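Local structure of peptidase M16 inactive domain family protein (Pseudomonas fluorescens, 3GWB) at residues 13-18 with 25-30; 60-65 with 123-128; 192-197 with 219-224; 231-236 with 306-311; 254-259 with 411-416. The protein is of unknown function but belongs to the M16 metallopeptidase family, probably as an inactive member or partner of such enzymes. All blocks are in the same frame, centred on the assembly; numbering follows the deposited sequence.

Contact 1. Residues 13-18 with 25-30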
# COMPACT_ATOMS: atom_id res chain seq x y z
N ASN A 13 16.16 -11.70 -26.01
CA ASN A 13 16.86 -12.98 -25.91
C ASN A 13 16.44 -13.74 -24.66
O ASN A 13 17.24 -13.98 -23.75
CB ASN A 13 18.38 -12.82 -25.93
CG ASN A 13 19.10 -14.16 -26.01
OD1 ASN A 13 18.68 -15.06 -26.74
ND2 ASN A 13 20.19 -14.30 -25.26
N VAL A 14 15.16 -14.10 -24.61
CA VAL A 14 14.61 -14.85 -23.50
C VAL A 14 15.11 -16.29 -23.65
O VAL A 14 14.99 -16.90 -24.72
CB VAL A 14 13.07 -14.86 -23.54
CG1 VAL A 14 12.52 -15.65 -22.37
CG2 VAL A 14 12.55 -13.43 -23.51
N GLN A 15 15.68 -16.82 -22.57
CA GLN A 15 16.19 -18.18 -22.61
C GLN A 15 15.28 -19.06 -21.76
O GLN A 15 14.73 -18.61 -20.75
CB GLN A 15 17.61 -18.23 -22.07
CG GLN A 15 18.57 -17.35 -22.84
CD GLN A 15 19.93 -17.31 -22.20
OE1 GLN A 15 20.61 -18.32 -22.10
NE2 GLN A 15 20.34 -16.12 -21.75
N THR A 16 15.11 -20.31 -22.16
CA THR A 16 14.24 -21.18 -21.41
C THR A 16 14.73 -22.62 -21.35
O THR A 16 15.46 -23.08 -22.23
CB THR A 16 12.82 -21.16 -22.01
OG1 THR A 16 11.92 -21.87 -21.15
CG2 THR A 16 12.81 -21.81 -23.38
N TRP A 17 14.32 -23.31 -20.30
CA TRP A 17 14.68 -24.70 -20.08
C TRP A 17 13.84 -25.19 -18.91
O TRP A 17 13.09 -24.41 -18.32
CB TRP A 17 16.18 -24.84 -19.78
CG TRP A 17 16.67 -24.18 -18.51
CD1 TRP A 17 16.75 -24.75 -17.27
CD2 TRP A 17 17.17 -22.84 -18.37
NE1 TRP A 17 17.28 -23.85 -16.37
CE2 TRP A 17 17.54 -22.67 -17.02
CE3 TRP A 17 17.34 -21.77 -19.26
CZ2 TRP A 17 18.07 -21.47 -16.53
CZ3 TRP A 17 17.86 -20.57 -18.77
CH2 TRP A 17 18.23 -20.44 -17.43
N SER A 18 13.95 -26.48 -18.59
CA SER A 18 13.21 -27.05 -17.48
C SER A 18 14.19 -27.67 -16.50
O SER A 18 15.30 -28.05 -16.88
CB SER A 18 12.23 -28.11 -17.98
OG SER A 18 11.22 -27.52 -18.79
N VAL A 25 11.63 -22.85 -16.58
CA VAL A 25 12.51 -21.73 -16.27
C VAL A 25 12.63 -20.74 -17.45
O VAL A 25 12.82 -21.15 -18.59
CB VAL A 25 13.94 -22.22 -15.92
CG1 VAL A 25 14.81 -21.04 -15.50
CG2 VAL A 25 13.90 -23.27 -14.82
N LEU A 26 12.51 -19.45 -17.16
CA LEU A 26 12.69 -18.42 -18.19
C LEU A 26 13.70 -17.42 -17.64
O LEU A 26 13.60 -17.00 -16.48
CB LEU A 26 11.37 -17.72 -18.52
CG LEU A 26 10.38 -18.55 -19.35
CD1 LEU A 26 9.68 -19.57 -18.45
CD2 LEU A 26 9.38 -17.61 -19.99
N PHE A 27 14.65 -17.03 -18.47
CA PHE A 27 15.72 -16.14 -18.02
C PHE A 27 16.14 -15.10 -19.04
O PHE A 27 16.23 -15.38 -20.24
CB PHE A 27 16.92 -17.00 -17.64
CG PHE A 27 18.20 -16.24 -17.49
CD1 PHE A 27 18.37 -15.32 -16.45
CD2 PHE A 27 19.26 -16.45 -18.37
CE1 PHE A 27 19.57 -14.63 -16.30
CE2 PHE A 27 20.46 -15.76 -18.23
CZ PHE A 27 20.62 -14.85 -17.19
N VAL A 28 16.40 -13.89 -18.54
CA VAL A 28 16.88 -12.79 -19.37
C VAL A 28 18.10 -12.20 -18.67
O VAL A 28 18.02 -11.77 -17.51
CB VAL A 28 15.82 -11.67 -19.53
CG1 VAL A 28 16.43 -10.46 -20.22
CG2 VAL A 28 14.63 -12.19 -20.33
N GLU A 29 19.24 -12.21 -19.35
CA GLU A 29 20.45 -11.65 -18.76
C GLU A 29 20.38 -10.13 -18.93
O GLU A 29 20.04 -9.64 -20.01
CB GLU A 29 21.70 -12.20 -19.46
CG GLU A 29 23.00 -11.87 -18.74
CD GLU A 29 24.24 -12.41 -19.45
OE1 GLU A 29 24.23 -13.59 -19.84
OE2 GLU A 29 25.23 -11.66 -19.60
N ALA A 30 20.66 -9.40 -17.85
CA ALA A 30 20.64 -7.94 -17.85
C ALA A 30 21.74 -7.53 -16.90
O ALA A 30 21.60 -7.65 -15.69
CB ALA A 30 19.30 -7.44 -17.35
O HOH W 1 19.33 -13.45 -22.02

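Contact 2. Residues 60-65 with 123-128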
# COMPACT_ATOMS: atom_id res chain seq x y z
N ASN A 60 -0.26 -19.05 1.05
CA ASN A 60 0.70 -18.12 0.47
C ASN A 60 1.16 -17.05 1.46
O ASN A 60 2.31 -16.62 1.43
CB ASN A 60 0.12 -17.47 -0.78
CG ASN A 60 1.11 -16.54 -1.46
OD1 ASN A 60 1.14 -15.34 -1.19
ND2 ASN A 60 1.93 -17.10 -2.34
N ALA A 61 0.26 -16.63 2.34
CA ALA A 61 0.58 -15.61 3.32
C ALA A 61 1.44 -16.16 4.45
O ALA A 61 2.21 -15.42 5.06
CB ALA A 61 -0.71 -15.04 3.91
N MSE A 62 1.32 -17.46 4.71
CA MSE A 62 2.07 -18.10 5.79
C MSE A 62 3.49 -18.55 5.43
O MSE A 62 4.25 -18.96 6.32
CB MSE A 62 1.28 -19.29 6.33
CG MSE A 62 -0.02 -18.94 7.06
SE MSE A 62 0.26 -18.37 8.75
CE MSE A 62 0.92 -19.90 9.47
N LEU A 63 3.86 -18.47 4.16
CA LEU A 63 5.18 -18.91 3.72
C LEU A 63 6.33 -18.32 4.52
O LEU A 63 7.16 -19.06 5.07
CB LEU A 63 5.39 -18.59 2.24
CG LEU A 63 4.41 -19.21 1.24
CD1 LEU A 63 4.76 -18.78 -0.17
CD2 LEU A 63 4.45 -20.74 1.34
N ASN A 64 6.39 -17.00 4.60
CA ASN A 64 7.48 -16.35 5.33
C ASN A 64 7.19 -16.08 6.80
O ASN A 64 7.82 -15.20 7.40
CB ASN A 64 7.87 -15.04 4.63
CG ASN A 64 6.87 -13.94 4.87
OD1 ASN A 64 5.68 -14.20 5.05
ND2 ASN A 64 7.34 -12.70 4.86
N GLU A 65 6.25 -16.82 7.37
CA GLU A 65 5.91 -16.67 8.78
C GLU A 65 6.79 -17.56 9.65
O GLU A 65 6.75 -17.46 10.88
CB GLU A 65 4.44 -17.03 9.04
CG GLU A 65 3.45 -15.98 8.59
CD GLU A 65 3.65 -14.64 9.28
OE1 GLU A 65 3.90 -14.61 10.51
OE2 GLU A 65 3.55 -13.60 8.60
N THR A 123 7.03 -23.73 7.98
CA THR A 123 6.60 -24.47 9.17
C THR A 123 5.19 -24.14 9.66
O THR A 123 4.67 -24.82 10.55
CB THR A 123 7.57 -24.25 10.35
OG1 THR A 123 7.70 -22.85 10.59
CG2 THR A 123 8.93 -24.85 10.03
N PHE A 124 4.58 -23.10 9.09
CA PHE A 124 3.24 -22.68 9.47
C PHE A 124 3.06 -22.63 10.99
O PHE A 124 2.36 -23.47 11.56
CB PHE A 124 2.19 -23.62 8.86
CG PHE A 124 2.31 -23.79 7.37
CD1 PHE A 124 1.99 -22.74 6.51
CD2 PHE A 124 2.75 -24.99 6.83
CE1 PHE A 124 2.11 -22.89 5.13
CE2 PHE A 124 2.87 -25.15 5.45
CZ PHE A 124 2.55 -24.10 4.60
N PRO A 125 3.68 -21.65 11.65
CA PRO A 125 3.57 -21.51 13.11
C PRO A 125 2.13 -21.24 13.55
O PRO A 125 1.43 -20.43 12.94
CB PRO A 125 4.49 -20.33 13.43
CG PRO A 125 5.48 -20.36 12.30
CD PRO A 125 4.62 -20.65 11.11
N ALA A 126 1.72 -21.92 14.61
CA ALA A 126 0.37 -21.79 15.14
C ALA A 126 -0.01 -20.36 15.53
O ALA A 126 -1.14 -19.93 15.29
CB ALA A 126 0.20 -22.72 16.34
N ASP A 127 0.93 -19.63 16.11
CA ASP A 127 0.64 -18.26 16.53
C ASP A 127 0.51 -17.30 15.35
O ASP A 127 -0.14 -16.26 15.46
CB ASP A 127 1.73 -17.78 17.49
CG ASP A 127 3.08 -17.61 16.82
OD1 ASP A 127 3.47 -18.49 16.03
OD2 ASP A 127 3.75 -16.60 17.09
N SER A 128 1.11 -17.65 14.21
CA SER A 128 1.02 -16.81 13.03
C SER A 128 -0.32 -17.04 12.35
O SER A 128 -0.96 -16.10 11.89
CB SER A 128 2.15 -17.13 12.04
OG SER A 128 3.41 -16.72 12.54
O HOH W 2 5.53 -20.77 7.67
O HOH W 3 6.38 -16.72 13.41

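Contact 3. Residues 192-197 with 219-224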
# COMPACT_ATOMS: atom_id res chain seq x y z
N TYR A 192 2.35 -26.24 -4.27
CA TYR A 192 3.68 -25.65 -4.38
C TYR A 192 4.72 -26.64 -4.87
O TYR A 192 5.92 -26.41 -4.76
CB TYR A 192 4.08 -25.01 -3.05
CG TYR A 192 3.38 -23.69 -2.80
CD1 TYR A 192 2.02 -23.64 -2.51
CD2 TYR A 192 4.07 -22.48 -2.91
CE1 TYR A 192 1.35 -22.43 -2.35
CE2 TYR A 192 3.41 -21.25 -2.75
CZ TYR A 192 2.05 -21.25 -2.47
OH TYR A 192 1.39 -20.05 -2.33
N ALA A 193 4.25 -27.76 -5.41
CA ALA A 193 5.14 -28.79 -5.94
C ALA A 193 5.94 -28.19 -7.11
O ALA A 193 5.44 -27.36 -7.86
CB ALA A 193 4.32 -30.01 -6.41
N ALA A 194 7.18 -28.62 -7.24
CA ALA A 194 8.07 -28.13 -8.29
C ALA A 194 7.48 -28.24 -9.70
O ALA A 194 7.68 -27.36 -10.54
CB ALA A 194 9.40 -28.86 -8.22
N GLY A 195 6.76 -29.32 -9.97
CA GLY A 195 6.17 -29.48 -11.29
C GLY A 195 5.04 -28.49 -11.56
O GLY A 195 4.58 -28.37 -12.70
N ASN A 196 4.61 -27.77 -10.52
CA ASN A 196 3.51 -26.81 -10.63
C ASN A 196 3.98 -25.35 -10.59
O ASN A 196 3.17 -24.44 -10.40
CB ASN A 196 2.52 -27.06 -9.48
CG ASN A 196 1.16 -26.45 -9.73
OD1 ASN A 196 0.57 -26.66 -10.79
ND2 ASN A 196 0.64 -25.71 -8.75
N VAL A 197 5.27 -25.13 -10.78
CA VAL A 197 5.79 -23.77 -10.73
C VAL A 197 6.54 -23.29 -11.97
O VAL A 197 7.10 -24.09 -12.73
CB VAL A 197 6.75 -23.60 -9.52
CG1 VAL A 197 8.09 -24.26 -9.82
CG2 VAL A 197 6.93 -22.10 -9.18
N ALA A 219 14.75 -27.72 -6.49
CA ALA A 219 15.02 -28.87 -5.61
C ALA A 219 14.51 -28.73 -4.18
O ALA A 219 14.26 -29.73 -3.51
CB ALA A 219 16.52 -29.17 -5.58
N ALA A 220 14.37 -27.48 -3.73
CA ALA A 220 13.90 -27.18 -2.38
C ALA A 220 12.38 -27.26 -2.24
O ALA A 220 11.87 -27.37 -1.13
CB ALA A 220 14.39 -25.78 -1.96
N LEU A 221 11.67 -27.22 -3.37
CA LEU A 221 10.21 -27.29 -3.35
C LEU A 221 9.73 -28.72 -3.18
O LEU A 221 10.48 -29.67 -3.40
CB LEU A 221 9.63 -26.75 -4.67
CG LEU A 221 9.84 -25.27 -5.01
CD1 LEU A 221 9.31 -24.95 -6.41
CD2 LEU A 221 9.15 -24.43 -3.97
N PRO A 222 8.47 -28.90 -2.75
CA PRO A 222 7.98 -30.27 -2.59
C PRO A 222 7.96 -30.87 -4.00
O PRO A 222 7.79 -30.15 -4.98
CB PRO A 222 6.56 -30.06 -2.05
CG PRO A 222 6.65 -28.72 -1.34
CD PRO A 222 7.50 -27.90 -2.26
N LYS A 223 8.16 -32.18 -4.10
CA LYS A 223 8.14 -32.85 -5.40
C LYS A 223 6.71 -33.18 -5.77
O LYS A 223 5.93 -33.61 -4.92
CB LYS A 223 8.96 -34.15 -5.35
CG LYS A 223 10.41 -34.01 -5.78
CD LYS A 223 11.22 -33.20 -4.82
CE LYS A 223 12.65 -33.06 -5.32
NZ LYS A 223 13.42 -32.14 -4.47
N GLY A 224 6.36 -33.00 -7.04
CA GLY A 224 5.00 -33.29 -7.47
C GLY A 224 4.69 -32.75 -8.85
O GLY A 224 5.41 -31.88 -9.35

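Contact 4. Residues 231-236 with 306-311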
# COMPACT_ATOMS: atom_id res chain seq x y z
N GLU A 231 -11.43 -25.59 -16.00
CA GLU A 231 -12.28 -25.59 -17.18
C GLU A 231 -12.83 -24.20 -17.46
O GLU A 231 -12.73 -23.31 -16.63
CB GLU A 231 -13.43 -26.59 -16.99
CG GLU A 231 -12.95 -27.99 -16.65
CD GLU A 231 -14.00 -29.05 -16.89
OE1 GLU A 231 -15.11 -28.93 -16.32
OE2 GLU A 231 -13.71 -30.01 -17.64
N GLN A 232 -13.40 -24.03 -18.65
CA GLN A 232 -13.97 -22.75 -19.05
C GLN A 232 -15.35 -22.55 -18.44
O GLN A 232 -16.13 -23.49 -18.34
CB GLN A 232 -14.08 -22.68 -20.57
CG GLN A 232 -12.74 -22.53 -21.28
CD GLN A 232 -12.17 -21.14 -21.14
OE1 GLN A 232 -12.26 -20.51 -20.09
NE2 GLN A 232 -11.56 -20.64 -22.22
N PRO A 233 -15.67 -21.31 -18.03
CA PRO A 233 -16.97 -21.00 -17.43
C PRO A 233 -18.07 -20.98 -18.50
O PRO A 233 -17.78 -20.90 -19.69
CB PRO A 233 -16.75 -19.62 -16.82
CG PRO A 233 -15.84 -18.98 -17.82
CD PRO A 233 -14.84 -20.10 -18.11
N ALA A 234 -19.32 -21.06 -18.06
CA ALA A 234 -20.44 -21.01 -18.99
C ALA A 234 -20.81 -19.55 -19.17
O ALA A 234 -20.61 -18.74 -18.26
CB ALA A 234 -21.61 -21.79 -18.42
N GLU A 235 -21.36 -19.22 -20.33
CA GLU A 235 -21.78 -17.85 -20.61
C GLU A 235 -22.97 -17.52 -19.71
O GLU A 235 -24.03 -18.12 -19.84
CB GLU A 235 -22.22 -17.72 -22.07
CG GLU A 235 -21.08 -17.71 -23.07
CD GLU A 235 -20.34 -16.39 -23.09
OE1 GLU A 235 -19.83 -15.98 -22.02
OE2 GLU A 235 -20.28 -15.76 -24.17
N PRO A 236 -22.81 -16.56 -18.79
CA PRO A 236 -23.91 -16.20 -17.90
C PRO A 236 -24.97 -15.39 -18.65
O PRO A 236 -24.67 -14.73 -19.64
CB PRO A 236 -23.22 -15.37 -16.83
CG PRO A 236 -22.19 -14.64 -17.63
CD PRO A 236 -21.62 -15.73 -18.51
N MSE A 306 -7.27 -14.63 -17.70
CA MSE A 306 -6.73 -15.65 -16.81
C MSE A 306 -6.63 -16.96 -17.58
O MSE A 306 -6.86 -16.99 -18.79
CB MSE A 306 -7.64 -15.81 -15.60
CG MSE A 306 -7.79 -14.53 -14.78
SE MSE A 306 -8.71 -14.79 -13.25
CE MSE A 306 -10.33 -14.41 -13.77
N GLN A 307 -6.27 -18.04 -16.87
CA GLN A 307 -6.14 -19.34 -17.51
C GLN A 307 -7.43 -19.63 -18.26
O GLN A 307 -7.41 -20.03 -19.41
CB GLN A 307 -5.88 -20.42 -16.46
CG GLN A 307 -5.40 -21.75 -17.03
CD GLN A 307 -5.05 -22.75 -15.93
OE1 GLN A 307 -5.93 -23.26 -15.23
NE2 GLN A 307 -3.76 -23.02 -15.77
N ALA A 308 -8.55 -19.42 -17.58
CA ALA A 308 -9.86 -19.60 -18.20
C ALA A 308 -10.32 -18.18 -18.52
O ALA A 308 -9.63 -17.22 -18.18
CB ALA A 308 -10.82 -20.27 -17.23
N ARG A 309 -11.46 -18.05 -19.18
CA ARG A 309 -11.95 -16.72 -19.53
C ARG A 309 -12.07 -15.80 -18.32
O ARG A 309 -12.85 -16.07 -17.39
CB ARG A 309 -13.30 -16.81 -20.24
CG ARG A 309 -13.20 -17.34 -21.66
CD ARG A 309 -14.57 -17.41 -22.30
NE ARG A 309 -15.08 -16.10 -22.68
CZ ARG A 309 -16.34 -15.88 -23.04
NH1 ARG A 309 -17.21 -16.88 -23.06
NH2 ARG A 309 -16.74 -14.67 -23.40
N GLY A 310 -11.29 -14.73 -18.34
CA GLY A 310 -11.33 -13.77 -17.26
C GLY A 310 -12.43 -12.78 -17.56
O GLY A 310 -12.99 -12.80 -18.65
N PRO A 311 -12.77 -11.89 -16.63
CA PRO A 311 -13.85 -10.95 -16.92
C PRO A 311 -13.44 -9.65 -17.62
O PRO A 311 -12.27 -9.26 -17.63
CB PRO A 311 -14.42 -10.69 -15.55
CG PRO A 311 -13.16 -10.61 -14.72
CD PRO A 311 -12.35 -11.79 -15.22

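Contact 5. Residues 254-259 with 411-416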
# COMPACT_ATOMS: atom_id res chain seq x y z
N LEU A 254 -20.30 -3.02 -14.43
CA LEU A 254 -20.85 -3.74 -15.56
C LEU A 254 -19.79 -4.74 -15.98
O LEU A 254 -18.60 -4.44 -15.90
CB LEU A 254 -21.16 -2.80 -16.73
CG LEU A 254 -22.12 -1.64 -16.49
CD1 LEU A 254 -21.40 -0.54 -15.73
CD2 LEU A 254 -22.61 -1.11 -17.83
N ALA A 255 -20.21 -5.92 -16.42
CA ALA A 255 -19.25 -6.93 -16.81
C ALA A 255 -19.86 -8.08 -17.58
O ALA A 255 -21.07 -8.26 -17.62
CB ALA A 255 -18.53 -7.46 -15.57
N GLN A 256 -18.97 -8.86 -18.18
CA GLN A 256 -19.32 -10.05 -18.94
C GLN A 256 -18.01 -10.79 -19.10
O GLN A 256 -16.95 -10.24 -18.77
CB GLN A 256 -19.92 -9.70 -20.30
CG GLN A 256 -19.10 -8.76 -21.16
CD GLN A 256 -19.80 -8.47 -22.48
OE1 GLN A 256 -19.72 -9.26 -23.43
NE2 GLN A 256 -20.51 -7.35 -22.54
N LEU A 257 -18.06 -12.02 -19.59
CA LEU A 257 -16.85 -12.80 -19.76
C LEU A 257 -15.95 -12.18 -20.82
O LEU A 257 -16.40 -11.84 -21.91
CB LEU A 257 -17.19 -14.24 -20.15
CG LEU A 257 -17.90 -15.07 -19.08
CD1 LEU A 257 -18.12 -16.49 -19.60
CD2 LEU A 257 -17.06 -15.09 -17.81
N GLY A 258 -14.68 -12.03 -20.48
CA GLY A 258 -13.72 -11.46 -21.41
C GLY A 258 -12.96 -12.57 -22.10
O GLY A 258 -13.53 -13.61 -22.43
N ILE A 259 -11.67 -12.37 -22.31
CA ILE A 259 -10.84 -13.37 -22.96
C ILE A 259 -9.92 -14.06 -21.96
O ILE A 259 -9.79 -13.61 -20.83
CB ILE A 259 -9.95 -12.73 -24.05
CG1 ILE A 259 -9.10 -11.63 -23.42
CG2 ILE A 259 -10.82 -12.17 -25.17
CD1 ILE A 259 -7.90 -11.23 -24.25
N ASP A 411 -25.56 -7.15 -25.33
CA ASP A 411 -26.66 -7.96 -24.79
C ASP A 411 -26.24 -8.96 -23.71
O ASP A 411 -27.08 -9.65 -23.14
CB ASP A 411 -27.35 -8.75 -25.91
CG ASP A 411 -27.99 -7.85 -26.96
OD1 ASP A 411 -28.60 -6.82 -26.59
OD2 ASP A 411 -27.91 -8.19 -28.17
N LYS A 412 -24.94 -9.05 -23.44
CA LYS A 412 -24.44 -10.01 -22.47
C LYS A 412 -23.99 -9.42 -21.13
O LYS A 412 -23.59 -10.16 -20.24
CB LYS A 412 -23.28 -10.81 -23.06
CG LYS A 412 -23.64 -11.66 -24.27
CD LYS A 412 -22.45 -12.50 -24.68
CE LYS A 412 -22.78 -13.51 -25.79
NZ LYS A 412 -23.14 -12.84 -27.06
N MSE A 413 -24.07 -8.10 -21.00
CA MSE A 413 -23.63 -7.44 -19.78
C MSE A 413 -24.43 -7.79 -18.53
O MSE A 413 -25.66 -7.87 -18.55
CB MSE A 413 -23.62 -5.92 -19.96
CG MSE A 413 -22.36 -5.39 -20.64
SE MSE A 413 -20.88 -5.44 -19.59
CE MSE A 413 -20.06 -3.93 -20.12
N VAL A 414 -23.69 -8.02 -17.45
CA VAL A 414 -24.25 -8.33 -16.15
C VAL A 414 -23.96 -7.06 -15.36
O VAL A 414 -22.81 -6.62 -15.27
CB VAL A 414 -23.53 -9.51 -15.48
CG1 VAL A 414 -24.10 -9.75 -14.09
CG2 VAL A 414 -23.68 -10.75 -16.34
N ILE A 415 -25.00 -6.45 -14.81
CA ILE A 415 -24.83 -5.22 -14.08
C ILE A 415 -25.18 -5.32 -12.60
O ILE A 415 -26.18 -5.93 -12.22
CB ILE A 415 -25.66 -4.12 -14.72
CG1 ILE A 415 -25.32 -4.05 -16.21
CG2 ILE A 415 -25.39 -2.78 -14.04
CD1 ILE A 415 -26.28 -3.20 -17.01
N VAL A 416 -24.33 -4.73 -11.77
CA VAL A 416 -24.55 -4.75 -10.33
C VAL A 416 -24.21 -3.39 -9.76
O VAL A 416 -23.09 -2.89 -9.93
CB VAL A 416 -23.68 -5.82 -9.64
CG1 VAL A 416 -23.91 -5.78 -8.14
CG2 VAL A 416 -24.01 -7.19 -10.20

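Contact 1. Residues 13-18 with 25-30
Val25, Phe27 and Trp17 carry this contact, on one face of the antiparallel beta hairpin made by strands 15-18 and 24-29. Val25 lies over a face of the Trp17 indole. Its CB makes a CH-pi contact, 3.8 Å from the centroid of the five-membered ring of Trp17. Val25 CG1 sits above the rim of the same ring system, 3.4 Å from Trp17 CZ2. With Trp17 CG between its backbone N and carbonyl carbon (chi1 64°), the indole lies across Val25. At the far end of the indole, Trp17 CH2 meets Phe27 CB at 3.7 Å. The Phe27 ring runs alongside the Gln15 side chain, pointing the same way, with Gln15 NE2 3.5 Å from Phe27 CE2. Gln15 OE1 bonds Arg207 of helix 207-220, the helix that packs on this face. A water joins Gln15 NE2 to Asn13 O and Glu29 N.

On the other face, Thr16 OG1 donates to Val25 O at 2.8 Å. Trp17 N reaches that oxygen from the opposite side of the carbonyl plane. The outermost strand 15-18 is thus held by aromatic packing on one face and, besides its backbone pairing, by the Thr16 hydroxyl bond to Val25 O on the other.

Contact 2. Residues 60-65 with 123-128
The Phe124 ring meets Met62 at its edge. Met62 CB lies in the ring plane, 3.5 Å from Phe124 CD1. The ring also touches Leu181, Leu184 and Lys185 of helix 181-191. The second flat group is the Glu65 carboxylate. Ser128 OG donates to Glu65 OE1 at 3.0 Å, on the anti side and 16° out of the carboxylate plane.

The contact joins the end of helix 55-62 to the start of helix 126-143. In active M16 peptidases the helix equivalent to 55-62 probably carries the zinc-binding HxxEH motif. Asn60 and Ala61 here would stand where its last two residues fall, consistent with an inactive domain.

Met62 is a selenomethionine whose chain bends at chi2 (-79°) and again at chi3 (-65°). Its CE comes to 3.5 Å from Pro125 O, and its SE lies 4.0 Å from Ser128 CB. Pro125 is the N-cap residue of helix 126-143. Pro125 CG lies 3.5 Å from Glu65 O. Glu65 OE2 makes a salt bridge to Arg131, which with the nearby helix start would tend to stabilise the negative charge.

Two waters complete the joint. One takes Phe124 N and donates to Met62 O. The other donates to both Glu65 O (2.7 Å) and Ser128 OG (3.1 Å).

Contact 3. Residues 192-197 with 219-224
Ala194 and Pro222 join a loop to a helix end in a helix-strand-helix unit of the M16 domain. Segment 192-197 is the loop that leads from helix 181-191 into strand 197-203. Segment 219-224 is the end of the helix that follows this strand, helix 207-220, with the loop after it.

The central bond runs from Ala194 N to Pro222 O at 2.8 Å. The same oxygen takes a CA-H...O contact from Ala193 CA at 3.1 Å. A second, weak bond runs from Gly195 N to Gly224 O at 3.0 Å. The backbones come close here: Ala193 CB touches Gly224 CA at 3.5 Å, and neither Gly195 nor Gly224 has a side chain to part them. Pro222 CD packs against Tyr192 O at 3.3 Å.

The Tyr192 side chain leads away from this contact. Its ring stacks with His188, and its hydroxyl bonds Asn60. Asn196 closes its own loop by bonding Ala191 O through ND2, while its OD1 takes Leu227 N.

Leu221 is buried and also touches Phe42 of strand 35-42 and Val119 of helix 105-120. Its CB rests 4.1 Å from Ala194 CB. Leu221 and Val197, at the start of strand 197-203, cross at about a right angle. Leu221 CD1, anti to CA (chi2 175°), reaches Val197 CG1 at 3.7 Å.

Contact 4. Residues 231-236 with 306-311
Gln232, Pro233 and Glu235 dock on Ala308 and Arg309 in a surface contact between two loops. Segment 231-236 belongs to the long connection between helix 207-220 and strand 239-244. Segment 306-311 lies in the loop between strands 299-303 and 311-319, running into the latter at Pro311.

The Gln232 side chain bends at chi2 (-75°). Its OE1 accepts Arg309 N at 2.7 Å, in the amide plane and on a lone pair. The same oxygen is 3.2 Å from Ala308 CB. Gln232 NE2 makes a weak bond to Asp260. The Gln232 amide and the Arg309 guanidinium are at right angles.

Glu235 forms a salt bridge to Arg309, with Glu235 OE1 3.0 Å from Arg309 NH1. The two planes are 59° apart, so the groups do not meet flat and two-pronged. Arg309 NE is taken by Gly258 O, which fixes the guanidinium from a third segment.

Between these polar links lies Pro233. Its CD is 4.1 Å from Ala308 CB, and its CG is 4.1 Å from Arg309 CB. Nearby, Glu231 O is buried without a polar partner, 3.6 Å from Ala308 CB.

The extended, proline-containing chain, which touches Leu257 of strand 249-257, is consistent with the linker between the two structural halves of an M16 protein.

Contact 5. Residues 254-259 with 411-416
Leu254 and Ile415 face each other in a non-hydrogen-bonded antiparallel pair, their CA atoms 4.5 Å apart. The short axes of strands 254-257 and 414-416 run at 147°. Next along, Ala255 and Val414 form a hydrogen-bonded pair. Val414 N donates to Ala255 O at 2.6 Å, and Ala255 N donates back to Val414 O at 2.9 Å.

Leu254 and Ile415 lie side by side and point the same way. Leu254 CG is 4.0 Å from Ile415 CG1. Both also touch Gln331 of helix 323-340.

Strand 414-419 is the last strand of the chain. It inserts into the mixed five-stranded sheet of the second half, between strand 239-244, to which it is parallel, and strand 249-257. Helix 147-160 packs on the other face, where Val414 touches Leu155 and Leu159.

Met413, a selenomethionine, precedes strand 414-419, and its side chain, bent at chi2 and chi3, reaches the neighbouring strand at Leu254 and Ala255. Its SE is 3.3 Å from Ala255 N, and its CE is 3.7 Å from Leu254 CB. Met413 also touches Phe334 of helix 323-340.

Gln256 CG stands between its backbone N and carbonyl carbon (chi1 53°), and with the chain extended beyond it the amide is carried across Met413 to Asn409. Gln256 crosses Met413 at about a right angle. Its amide nitrogen bonds Asn409 O, and the same Gln256 NE2 packs 3.3 Å from Met413 CG.

In the fold
Contacts 1 and 5 both pair antiparallel strands, but in different sheets on opposite sides of the chain's centre. Contact 1 is an edge hairpin, partly buried, with Gln15 and Thr16 making its polar contacts; contact 5 is buried, mostly apolar but with the buried amide of Gln256. Contacts 2 and 3 are buried joints of loops and helix ends in the first half. They touch through Asn60 and Tyr192, and Leu63 packs on the Tyr192 ring. Contact 4, at the surface, has the one salt bridge between paired segments. Probable bonds of Gly310 and Arg309 to Gly258 tie its loop 306-311 to the end of strand 249-257. Glu235 brings in the linker through Leu257 and Arg309.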